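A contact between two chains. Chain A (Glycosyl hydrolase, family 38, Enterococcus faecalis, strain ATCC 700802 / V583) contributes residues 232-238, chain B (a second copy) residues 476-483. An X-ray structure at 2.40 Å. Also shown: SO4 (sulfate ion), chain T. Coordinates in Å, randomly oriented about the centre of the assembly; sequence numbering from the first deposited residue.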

# COMPACT_ATOMS: atom_id res chain seq x y z
N GLY A 232 -28.22 1.78 15.88
CA GLY A 232 -27.20 1.85 14.85
C GLY A 232 -27.11 0.55 14.08
O GLY A 232 -27.83 -0.42 14.37
N VAL A 233 -26.20 0.55 13.10
CA VAL A 233 -25.99 -0.61 12.24
C VAL A 233 -24.71 -0.36 11.43
O VAL A 233 -24.00 0.62 11.67
CB VAL A 233 -27.22 -0.86 11.34
CG1 VAL A 233 -27.31 0.17 10.23
CG2 VAL A 233 -27.23 -2.29 10.79
N ASP A 234 -24.41 -1.25 10.48
CA ASP A 234 -23.19 -1.16 9.70
C ASP A 234 -23.13 0.14 8.91
O ASP A 234 -23.98 0.39 8.04
CB ASP A 234 -23.09 -2.36 8.75
CG ASP A 234 -23.09 -3.69 9.49
OD1 ASP A 234 -24.19 -4.18 9.83
OD2 ASP A 234 -21.99 -4.24 9.73
N HIS A 235 -22.12 0.96 9.20
CA HIS A 235 -21.88 2.22 8.49
C HIS A 235 -23.10 3.14 8.57
O HIS A 235 -23.43 3.85 7.62
CB HIS A 235 -21.48 1.97 7.04
CG HIS A 235 -20.22 1.18 6.88
ND1 HIS A 235 -20.08 0.17 5.95
CD2 HIS A 235 -19.03 1.26 7.53
CE1 HIS A 235 -18.87 -0.35 6.04
NE2 HIS A 235 -18.21 0.30 6.99
N GLN A 236 -23.76 3.14 9.71
CA GLN A 236 -24.96 3.95 9.88
C GLN A 236 -24.59 5.35 10.34
O GLN A 236 -23.86 5.50 11.33
CB GLN A 236 -25.91 3.32 10.89
CG GLN A 236 -27.21 4.08 11.09
CD GLN A 236 -28.17 3.94 9.93
OE1 GLN A 236 -27.93 3.18 8.99
NE2 GLN A 236 -29.27 4.68 9.98
N PRO A 237 -25.04 6.39 9.64
CA PRO A 237 -24.88 7.75 10.18
C PRO A 237 -25.63 7.89 11.49
O PRO A 237 -26.67 7.25 11.71
CB PRO A 237 -25.49 8.64 9.09
CG PRO A 237 -25.47 7.80 7.85
CD PRO A 237 -25.67 6.39 8.31
N VAL A 238 -25.09 8.72 12.38
CA VAL A 238 -25.71 8.90 13.69
C VAL A 238 -27.06 9.59 13.51
O VAL A 238 -27.19 10.55 12.74
CB VAL A 238 -24.78 9.69 14.62
CG1 VAL A 238 -24.46 11.07 14.05
CG2 VAL A 238 -25.39 9.80 16.01
N LEU B 476 -25.77 5.07 -0.97
CA LEU B 476 -25.29 5.28 0.39
C LEU B 476 -25.78 6.64 0.88
O LEU B 476 -25.05 7.63 0.79
CB LEU B 476 -23.77 5.20 0.45
CG LEU B 476 -23.15 3.83 0.14
CD1 LEU B 476 -21.64 3.88 0.26
CD2 LEU B 476 -23.74 2.76 1.05
N PRO B 477 -27.01 6.72 1.39
CA PRO B 477 -27.54 8.01 1.82
C PRO B 477 -26.76 8.58 2.99
O PRO B 477 -26.10 7.86 3.75
CB PRO B 477 -28.99 7.69 2.23
CG PRO B 477 -29.29 6.38 1.58
CD PRO B 477 -27.99 5.64 1.55
N LYS B 478 -26.83 9.90 3.13
CA LYS B 478 -26.17 10.59 4.23
C LYS B 478 -26.96 10.54 5.53
O LYS B 478 -26.48 11.03 6.55
CB LYS B 478 -25.91 12.06 3.86
CG LYS B 478 -25.08 12.23 2.60
CD LYS B 478 -23.72 11.57 2.74
CE LYS B 478 -22.94 11.62 1.45
NZ LYS B 478 -21.60 11.00 1.59
N ASP B 479 -28.16 9.95 5.51
CA ASP B 479 -29.01 9.94 6.70
C ASP B 479 -29.72 8.61 6.91
O ASP B 479 -30.59 8.53 7.80
CB ASP B 479 -30.05 11.07 6.61
CG ASP B 479 -30.91 10.97 5.37
OD1 ASP B 479 -30.52 10.25 4.43
OD2 ASP B 479 -31.98 11.62 5.33
N ALA B 480 -29.40 7.57 6.15
CA ALA B 480 -30.08 6.29 6.29
C ALA B 480 -29.13 5.16 5.92
O ALA B 480 -28.01 5.38 5.46
CB ALA B 480 -31.35 6.23 5.44
N PHE B 481 -29.61 3.93 6.11
CA PHE B 481 -28.86 2.73 5.81
C PHE B 481 -28.66 2.59 4.30
O PHE B 481 -29.27 3.29 3.49
CB PHE B 481 -29.59 1.51 6.38
CG PHE B 481 -28.79 0.23 6.33
CD1 PHE B 481 -27.51 0.18 6.84
CD2 PHE B 481 -29.34 -0.92 5.78
CE1 PHE B 481 -26.78 -1.00 6.80
CE2 PHE B 481 -28.61 -2.10 5.74
CZ PHE B 481 -27.33 -2.14 6.25
N ARG B 482 -27.77 1.67 3.92
CA ARG B 482 -27.56 1.38 2.51
C ARG B 482 -28.84 0.86 1.88
O ARG B 482 -29.62 0.15 2.52
CB ARG B 482 -26.43 0.36 2.34
CG ARG B 482 -26.71 -0.99 2.97
CD ARG B 482 -25.72 -2.03 2.50
NE ARG B 482 -24.83 -2.49 3.57
CZ ARG B 482 -25.02 -3.61 4.26
NH1 ARG B 482 -26.06 -4.38 3.99
NH2 ARG B 482 -24.17 -3.96 5.21
N GLN B 483 -29.07 1.22 0.62
CA GLN B 483 -30.27 0.80 -0.10
C GLN B 483 -29.88 0.07 -1.38
O GLN B 483 -29.50 0.72 -2.37
CB GLN B 483 -31.16 2.00 -0.42
CG GLN B 483 -32.47 1.62 -1.08
CD GLN B 483 -33.22 0.56 -0.30
OE1 GLN B 483 -33.32 -0.59 -0.73
NE2 GLN B 483 -33.75 0.93 0.85
S SO4 T . -25.01 7.34 -3.76
O1 SO4 T . -24.41 8.67 -3.86
O2 SO4 T . -24.00 6.38 -3.33
O3 SO4 T . -26.10 7.37 -2.79
O4 SO4 T . -25.53 6.94 -5.07
O HOH W 1 -24.68 1.45 5.39
O HOH W 2 -22.93 -0.67 4.97

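No direct hydrogen bond or salt bridge joins these two loops; packing and water hold them together, over a modest 310 Å² summed from both sides. The shape of the chain A loop comes first. A type II beta turn runs from Val233(A) to Gln236(A), closed by the hydrogen bond from Gln236(A) N to Val233(A) O at 3.2 Å, and at its third position His235(A) takes positive phi, as this turn type requires.

Apolar packing centres on Phe481(B). Its CA-to-CB bond points sideways, but chi1 near -170° (t) brings the ring to the turn, where CD1 lies 3.4 Å from Val233(A) CG1. Polar atoms meet the ring at its edge: Asp234(A) O is 3.4 Å from Phe481(B) CE1, and Gln236(A) OE1 also lies near the ring plane. An aromatic rim carries slightly positive C-H groups, so carbonyl oxygens are tolerable neighbours there. Gln236(A) OE1 comes within 3.4 Å of Phe481(B) N, yet the angle is too poor for a hydrogen bond; closeness alone does not make one.

Pro237(A) packs against backbone rather than side chains. Its CB is 3.6 Å from Lys478(B) O and its CD 3.8 Å from Ala480(B) O, a fit helped by Lys478(B), Asp479(B) and Ala480(B) all directing their CA-to-CB bonds away.

Water supplies the polar links. Water 1 donates to Asp234(A) O at 2.9 Å and accepts a weak bond from Arg482(B) N at 3.4 Å. Water 2 accepts from Arg482(B) NE at 3.0 Å, donates weakly to Asp234(A) O at 3.4 Å and bonds to His235(A) ND1 at 3.1 Å. One turn carbonyl thus serves both waters while also bordering the phenylalanine ring. The carboxylate of Asp234(A) is engaged elsewhere in the structure.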